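Local coordinates for uncharacterized protein (Mannheimia succiniciproducens, PDB 3KG4) that processes CRISPR precursor transcripts into crRNA as the metal-independent endoribonuclease Cas5d of a bacterial adaptive immune system, at residues A[55-60]-A[213-217]; A[28-32]-A[63-67]; A[59-63]-A[174-179]. Residues are numbered along the deposited sequence.

Contact 1 (A[55-60]-A[213-217])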
# COMPACT_ATOMS: atom_id res chain seq x y z
N ILE A 55 5.99 3.92 -4.11
CA ILE A 55 4.77 3.29 -4.61
C ILE A 55 4.47 3.87 -5.99
O ILE A 55 4.45 5.10 -6.17
CB ILE A 55 3.57 3.50 -3.67
CG1 ILE A 55 3.91 3.07 -2.23
CG2 ILE A 55 2.36 2.66 -4.10
CD1 ILE A 55 4.44 1.66 -2.11
N ASP A 56 4.22 2.99 -6.95
CA ASP A 56 3.91 3.39 -8.33
C ASP A 56 2.43 3.23 -8.67
O ASP A 56 1.82 4.10 -9.31
CB ASP A 56 4.77 2.61 -9.31
CG ASP A 56 6.24 2.84 -9.10
OD1 ASP A 56 6.65 4.01 -9.11
OD2 ASP A 56 6.98 1.85 -8.89
N LYS A 57 1.87 2.10 -8.32
CA LYS A 57 0.47 1.85 -8.63
C LYS A 57 -0.20 1.13 -7.46
O LYS A 57 0.42 0.31 -6.80
CB LYS A 57 0.33 1.00 -9.91
CG LYS A 57 0.86 1.67 -11.20
CD LYS A 57 0.70 0.74 -12.38
CE LYS A 57 1.03 1.40 -13.75
NZ LYS A 57 0.90 0.27 -14.75
N ILE A 58 -1.47 1.40 -7.24
CA ILE A 58 -2.28 0.63 -6.33
C ILE A 58 -3.47 0.10 -7.11
O ILE A 58 -4.30 0.89 -7.58
CB ILE A 58 -2.81 1.52 -5.13
CG1 ILE A 58 -1.62 2.05 -4.30
CG2 ILE A 58 -3.80 0.75 -4.32
CD1 ILE A 58 -1.96 3.30 -3.44
N TYR A 59 -3.56 -1.22 -7.24
CA TYR A 59 -4.71 -1.87 -7.84
C TYR A 59 -5.73 -2.20 -6.78
O TYR A 59 -5.41 -2.88 -5.81
CB TYR A 59 -4.30 -3.18 -8.50
CG TYR A 59 -3.29 -3.07 -9.60
CD1 TYR A 59 -3.68 -3.12 -10.94
CD2 TYR A 59 -1.95 -2.89 -9.31
CE1 TYR A 59 -2.70 -3.05 -11.96
CE2 TYR A 59 -1.00 -2.79 -10.30
CZ TYR A 59 -1.37 -2.90 -11.62
OH TYR A 59 -0.36 -2.82 -12.57
N VAL A 60 -6.96 -1.75 -6.98
CA VAL A 60 -8.04 -1.95 -6.04
C VAL A 60 -8.95 -3.03 -6.57
O VAL A 60 -9.60 -2.84 -7.59
CB VAL A 60 -8.89 -0.68 -5.85
CG1 VAL A 60 -10.00 -0.96 -4.86
CG2 VAL A 60 -8.04 0.44 -5.37
N GLY A 213 -9.59 0.48 -12.37
CA GLY A 213 -9.22 -0.27 -11.19
C GLY A 213 -7.86 0.05 -10.63
O GLY A 213 -7.43 -0.61 -9.67
N VAL A 214 -7.15 1.02 -11.20
CA VAL A 214 -5.78 1.33 -10.81
C VAL A 214 -5.58 2.81 -10.47
O VAL A 214 -6.08 3.71 -11.18
CB VAL A 214 -4.73 0.97 -11.92
CG1 VAL A 214 -3.28 1.21 -11.44
CG2 VAL A 214 -4.89 -0.44 -12.40
N ILE A 215 -4.84 3.05 -9.39
CA ILE A 215 -4.44 4.36 -8.97
C ILE A 215 -2.97 4.53 -9.26
O ILE A 215 -2.12 3.80 -8.69
CB ILE A 215 -4.67 4.59 -7.47
CG1 ILE A 215 -6.10 4.30 -7.11
CG2 ILE A 215 -4.26 6.06 -7.06
CD1 ILE A 215 -6.38 4.15 -5.60
N ASP A 216 -2.66 5.48 -10.15
CA ASP A 216 -1.28 5.81 -10.38
C ASP A 216 -0.84 6.85 -9.34
O ASP A 216 -1.53 7.84 -9.07
CB ASP A 216 -1.00 6.19 -11.87
CG ASP A 216 -0.84 4.89 -12.80
OD1 ASP A 216 0.25 4.60 -13.35
OD2 ASP A 216 -1.82 4.11 -12.95
N VAL A 217 0.29 6.57 -8.69
CA VAL A 217 0.77 7.40 -7.61
C VAL A 217 1.91 8.26 -8.13
O VAL A 217 2.95 7.73 -8.60
CB VAL A 217 1.27 6.53 -6.41
CG1 VAL A 217 1.82 7.43 -5.30
CG2 VAL A 217 0.13 5.66 -5.92
O HOH W 1 5.22 7.16 -7.47
O HOH W 2 2.76 6.12 -11.22
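G213 ends the short connection from strand 203-211 with phi 76°, a positive value that favours glycine. Its O accepts the V60 N hydrogen (3.0 Å, 168°) and lies 3.5 Å from Y59 CA in a CA-H...O contact. V214 then forms a non-hydrogen-bonded pair with Y59, their CA atoms 4.5 Å apart; its CG2 reaches 3.3 Å from Y59 CD1 while its CG1 lies over one face of the ring, whose hydroxyl is bound by E119. I215 is in the hydrogen-bonded pair with I58: I215 N to I58 O and I58 N to I215 O are both 2.9 Å. With axes 4.6 Å apart at 160°, this is an antiparallel junction. Strand 51-60 is the second strand of a ferredoxin-like βαββαβ unit (strand order 4-1-3-2), and 214-216 joins the 51-60 edge of that unit and carries the sheet on to 203-211 and 186-195. On the other face from Y59, I215 CB stands 4.3 Å from I58 CB. D216 shares the Y59 face with K57, but D216 OD1 to K57 NZ is 4.6 Å, too long for a salt bridge. At V217, N donates to D56 O (3.0 Å, 175°), and CG2 packs 4.0 Å from I58 CD1 and 4.2 Å from I55 CG2. D56 and K57 form a classic bulge against E119 on the adjacent strand. Water 2 donates to D56 O (2.9 Å) and to V217 O (3.1 Å).

Contact 2 (A[28-32]-A[63-67])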
# COMPACT_ATOMS: atom_id res chain seq x y z
N VAL A 28 -12.32 7.53 10.74
CA VAL A 28 -12.98 7.15 9.48
C VAL A 28 -11.90 6.87 8.42
O VAL A 28 -11.01 7.67 8.24
CB VAL A 28 -13.87 8.29 8.93
CG1 VAL A 28 -14.54 7.86 7.62
CG2 VAL A 28 -14.94 8.70 9.99
N SER A 29 -12.00 5.71 7.78
CA SER A 29 -11.00 5.29 6.78
C SER A 29 -11.22 6.01 5.44
O SER A 29 -12.35 6.34 5.03
CB SER A 29 -11.08 3.77 6.54
OG SER A 29 -10.11 3.29 5.57
N TYR A 30 -10.11 6.23 4.77
CA TYR A 30 -10.13 6.52 3.37
C TYR A 30 -10.76 5.34 2.63
O TYR A 30 -10.91 4.24 3.20
CB TYR A 30 -8.74 6.71 2.89
CG TYR A 30 -8.10 8.03 3.13
CD1 TYR A 30 -8.60 9.19 2.53
CD2 TYR A 30 -6.92 8.12 3.83
CE1 TYR A 30 -7.96 10.42 2.69
CE2 TYR A 30 -6.28 9.34 4.00
CZ TYR A 30 -6.81 10.48 3.42
OH TYR A 30 -6.19 11.70 3.55
N ASP A 31 -11.14 5.58 1.39
CA ASP A 31 -11.78 4.56 0.56
C ASP A 31 -10.86 3.44 0.13
O ASP A 31 -11.35 2.35 -0.16
CB ASP A 31 -12.38 5.18 -0.73
CG ASP A 31 -13.53 6.10 -0.47
OD1 ASP A 31 -13.82 6.41 0.70
OD2 ASP A 31 -14.20 6.50 -1.47
N VAL A 32 -9.57 3.71 0.10
CA VAL A 32 -8.55 2.75 -0.33
C VAL A 32 -7.27 3.01 0.48
O VAL A 32 -7.10 4.05 1.14
CB VAL A 32 -8.20 2.93 -1.84
CG1 VAL A 32 -9.49 2.78 -2.76
CG2 VAL A 32 -7.57 4.30 -2.09
N PRO A 63 -14.90 -4.30 -4.06
CA PRO A 63 -15.78 -3.16 -3.89
C PRO A 63 -15.54 -2.45 -2.56
O PRO A 63 -15.25 -3.09 -1.57
CB PRO A 63 -17.20 -3.78 -3.93
CG PRO A 63 -17.00 -5.14 -4.48
CD PRO A 63 -15.65 -5.57 -4.08
N ILE A 64 -15.57 -1.12 -2.62
CA ILE A 64 -15.36 -0.24 -1.49
C ILE A 64 -16.58 -0.31 -0.56
O ILE A 64 -17.69 0.11 -0.95
CB ILE A 64 -15.06 1.21 -2.00
CG1 ILE A 64 -13.83 1.18 -2.91
CG2 ILE A 64 -14.81 2.18 -0.81
CD1 ILE A 64 -13.49 2.47 -3.63
N ARG A 65 -16.39 -0.86 0.64
CA ARG A 65 -17.48 -1.02 1.62
C ARG A 65 -17.02 -0.75 3.04
O ARG A 65 -15.91 -1.09 3.40
CB ARG A 65 -18.07 -2.42 1.54
CG ARG A 65 -19.03 -2.52 0.36
CD ARG A 65 -19.61 -3.90 0.17
NE ARG A 65 -18.64 -4.95 0.46
CZ ARG A 65 -18.67 -5.72 1.54
NH1 ARG A 65 -19.61 -5.57 2.48
NH2 ARG A 65 -17.73 -6.65 1.70
N PHE A 66 -17.91 -0.17 3.85
CA PHE A 66 -17.58 0.33 5.18
C PHE A 66 -18.45 -0.31 6.24
O PHE A 66 -19.59 -0.74 5.96
CB PHE A 66 -17.79 1.83 5.24
CG PHE A 66 -16.86 2.61 4.39
CD1 PHE A 66 -15.59 2.90 4.82
CD2 PHE A 66 -17.27 3.12 3.16
CE1 PHE A 66 -14.73 3.65 4.04
CE2 PHE A 66 -16.38 3.84 2.38
CZ PHE A 66 -15.13 4.12 2.83
N GLU A 67 -17.93 -0.39 7.45
CA GLU A 67 -18.70 -0.86 8.61
C GLU A 67 -18.23 -0.05 9.82
O GLU A 67 -17.02 0.18 9.98
CB GLU A 67 -18.47 -2.37 8.81
CG GLU A 67 -19.24 -3.05 9.94
CD GLU A 67 -18.80 -4.52 10.12
OE1 GLU A 67 -18.81 -5.30 9.14
OE2 GLU A 67 -18.42 -4.91 11.24
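The loop that leaves strand 27-28 for helix 35-45 packs here against the approach to strand 66-70, close to a small mixed sheet in which both of these strands pair with 107-112. The touching parts run 166° apart, yet the nearest CA atoms are 8.4 Å (S29 to F66) and 6.3 Å (D31 to I64) from each other, so the backbones do not pair as strands; the I64 and F66 side chains fill the gap and meet both side chains and backbone carbonyls of 28-32. S29 comes first. Its CA-to-CB bond points toward 63-67, and its O stands 3.7 Å from F66 CE1, with CB 4.4 Å from the same carbon; its hydroxyl turns back on its own segment, S29 OG donating to Y30 O at 2.7 Å. The Y30 CA-to-CB bond points away from 63-67, and its hydroxyl is hydrogen-bonded to L192 N; Y30 O lies 4.0 Å from F66 CE1, near the ring plane. D31 meets both F66 and I64. Its OD1 lies at the F66 edge, 3.4 Å from CZ, while its other carboxylate oxygen is engaged in a salt bridge with R186. The D31 backbone O is 3.5 Å from I64 CG2, and CB is 3.9 Å from that methyl. L111 of the central strand touches S29, I64 and F66. V32 ends the segment, V32 CG1 standing 4.1 Å from I64 CD1.

Contact 3 (A[59-63]-A[174-179])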
# COMPACT_ATOMS: atom_id res chain seq x y z
N TYR A 59 -3.56 -1.22 -7.24
CA TYR A 59 -4.71 -1.87 -7.84
C TYR A 59 -5.73 -2.20 -6.78
O TYR A 59 -5.41 -2.88 -5.81
CB TYR A 59 -4.30 -3.18 -8.50
CG TYR A 59 -3.29 -3.07 -9.60
CD1 TYR A 59 -3.68 -3.12 -10.94
CD2 TYR A 59 -1.95 -2.89 -9.31
CE1 TYR A 59 -2.70 -3.05 -11.96
CE2 TYR A 59 -1.00 -2.79 -10.30
CZ TYR A 59 -1.37 -2.90 -11.62
OH TYR A 59 -0.36 -2.82 -12.57
N VAL A 60 -6.96 -1.75 -6.98
CA VAL A 60 -8.04 -1.95 -6.04
C VAL A 60 -8.95 -3.03 -6.57
O VAL A 60 -9.60 -2.84 -7.59
CB VAL A 60 -8.89 -0.68 -5.85
CG1 VAL A 60 -10.00 -0.96 -4.86
CG2 VAL A 60 -8.04 0.44 -5.37
N LEU A 61 -9.02 -4.14 -5.83
CA LEU A 61 -9.60 -5.40 -6.33
C LEU A 61 -11.04 -5.65 -5.89
O LEU A 61 -11.77 -6.38 -6.56
CB LEU A 61 -8.73 -6.58 -5.88
CG LEU A 61 -7.27 -6.51 -6.30
CD1 LEU A 61 -6.52 -7.75 -5.82
CD2 LEU A 61 -7.20 -6.36 -7.82
N LYS A 62 -11.45 -5.07 -4.76
CA LYS A 62 -12.72 -5.41 -4.20
C LYS A 62 -13.57 -4.15 -3.97
O LYS A 62 -13.04 -3.08 -3.77
CB LYS A 62 -12.51 -6.18 -2.90
CG LYS A 62 -12.09 -7.63 -3.12
CD LYS A 62 -12.03 -8.36 -1.81
CE LYS A 62 -12.42 -9.82 -1.93
NZ LYS A 62 -12.10 -10.59 -0.68
N PRO A 63 -14.90 -4.30 -4.06
CA PRO A 63 -15.78 -3.16 -3.89
C PRO A 63 -15.54 -2.45 -2.56
O PRO A 63 -15.25 -3.09 -1.57
CB PRO A 63 -17.20 -3.78 -3.93
CG PRO A 63 -17.00 -5.14 -4.48
CD PRO A 63 -15.65 -5.57 -4.08
N LEU A 174 -1.96 -10.93 -12.37
CA LEU A 174 -2.60 -10.03 -11.41
C LEU A 174 -3.94 -10.65 -11.07
O LEU A 174 -4.62 -11.17 -11.97
CB LEU A 174 -2.80 -8.61 -11.96
CG LEU A 174 -1.58 -7.69 -12.19
CD1 LEU A 174 -1.89 -6.64 -13.28
CD2 LEU A 174 -1.12 -6.99 -10.91
N PRO A 175 -4.34 -10.62 -9.78
CA PRO A 175 -5.74 -10.99 -9.49
C PRO A 175 -6.70 -10.16 -10.33
O PRO A 175 -6.40 -9.02 -10.66
CB PRO A 175 -5.91 -10.62 -8.02
CG PRO A 175 -4.51 -10.49 -7.47
CD PRO A 175 -3.63 -10.12 -8.60
N LEU A 176 -7.85 -10.73 -10.67
CA LEU A 176 -8.87 -9.98 -11.41
C LEU A 176 -9.54 -9.03 -10.42
O LEU A 176 -9.60 -9.32 -9.23
CB LEU A 176 -9.88 -10.92 -12.08
CG LEU A 176 -10.36 -12.14 -11.27
CD1 LEU A 176 -11.63 -12.75 -11.91
CD2 LEU A 176 -9.27 -13.23 -11.13
N SER A 177 -9.97 -7.86 -10.90
CA SER A 177 -10.74 -6.93 -10.09
C SER A 177 -12.10 -7.59 -9.91
O SER A 177 -12.59 -8.25 -10.84
CB SER A 177 -10.91 -5.56 -10.77
OG SER A 177 -10.29 -4.47 -10.05
N GLN A 178 -12.73 -7.37 -8.76
CA GLN A 178 -14.13 -7.69 -8.61
C GLN A 178 -14.91 -6.38 -8.50
O GLN A 178 -15.94 -6.32 -7.86
CB GLN A 178 -14.32 -8.56 -7.37
CG GLN A 178 -13.63 -9.92 -7.46
CD GLN A 178 -13.91 -10.76 -6.23
OE1 GLN A 178 -13.21 -10.64 -5.22
NE2 GLN A 178 -14.93 -11.61 -6.30
N LEU A 179 -14.41 -5.33 -9.14
CA LEU A 179 -15.02 -4.01 -9.05
C LEU A 179 -16.22 -3.88 -9.99
O LEU A 179 -16.15 -4.40 -11.10
CB LEU A 179 -14.01 -2.93 -9.42
CG LEU A 179 -12.98 -2.56 -8.37
CD1 LEU A 179 -12.16 -1.35 -8.84
CD2 LEU A 179 -13.61 -2.33 -7.01
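Two extended segments run side by side in nearly the same direction, 33° apart, and lock together through a few projecting side chains. L174 is the first bump: its CD2 sits 4.2 Å from the centroid of the Y59 ring and 11° off the ring normal, a CH-pi contact over one face, while CD1 lies 3.9 Å from Y59 CE1. Beside it, the tip of L61 bends back toward the loop, CD1 meeting P175 CB at 3.7 Å and CD2 coming within 4.1 Å of L176 O. The loop, which links the last strand of the ferredoxin-like unit, 164-167, to strand 186-195, here lies against the sheet face carrying Y59, and R8, H10 and V117 line the ground beneath L174 and P175. Past L61 the backbones close in, CA atoms of L61 and S177 being 4.2 Å apart, and Q178 N donates to L61 O (2.6 Å, 165°). L179 supplies the last plug: CD1 is 3.2 Å from V60 O, and CD2 fits a hollow bounded by K62 O at 3.4 Å, P63 N at 3.8 Å and V60 CG1 at 4.4 Å. Nearer the surface, P63 CG rests 3.7 Å from Q178 O.

Contacts 1 and 3 both use strand 51-60, sharing Y59 and V60, with centres about 11 Å apart. Contact 1, about 9 Å from the chain centre and partly buried, is regular sheet pairing with four backbone hydrogen bonds. Contact 3, at about 14 Å, is a surface contact with one such bond, relying more on leucine and proline side chains. L174 and V214 lie over opposite faces of the Y59 ring. Contact 2, also about 14 Å from the chain centre but partly buried, has no hydrogen bond between its segments and relies on apolar packing and on carbonyl and carboxylate oxygens set against I64 and F66. V32 joins it to contact 1, V32 CG2 lying 3.7 Å from I215 CD1.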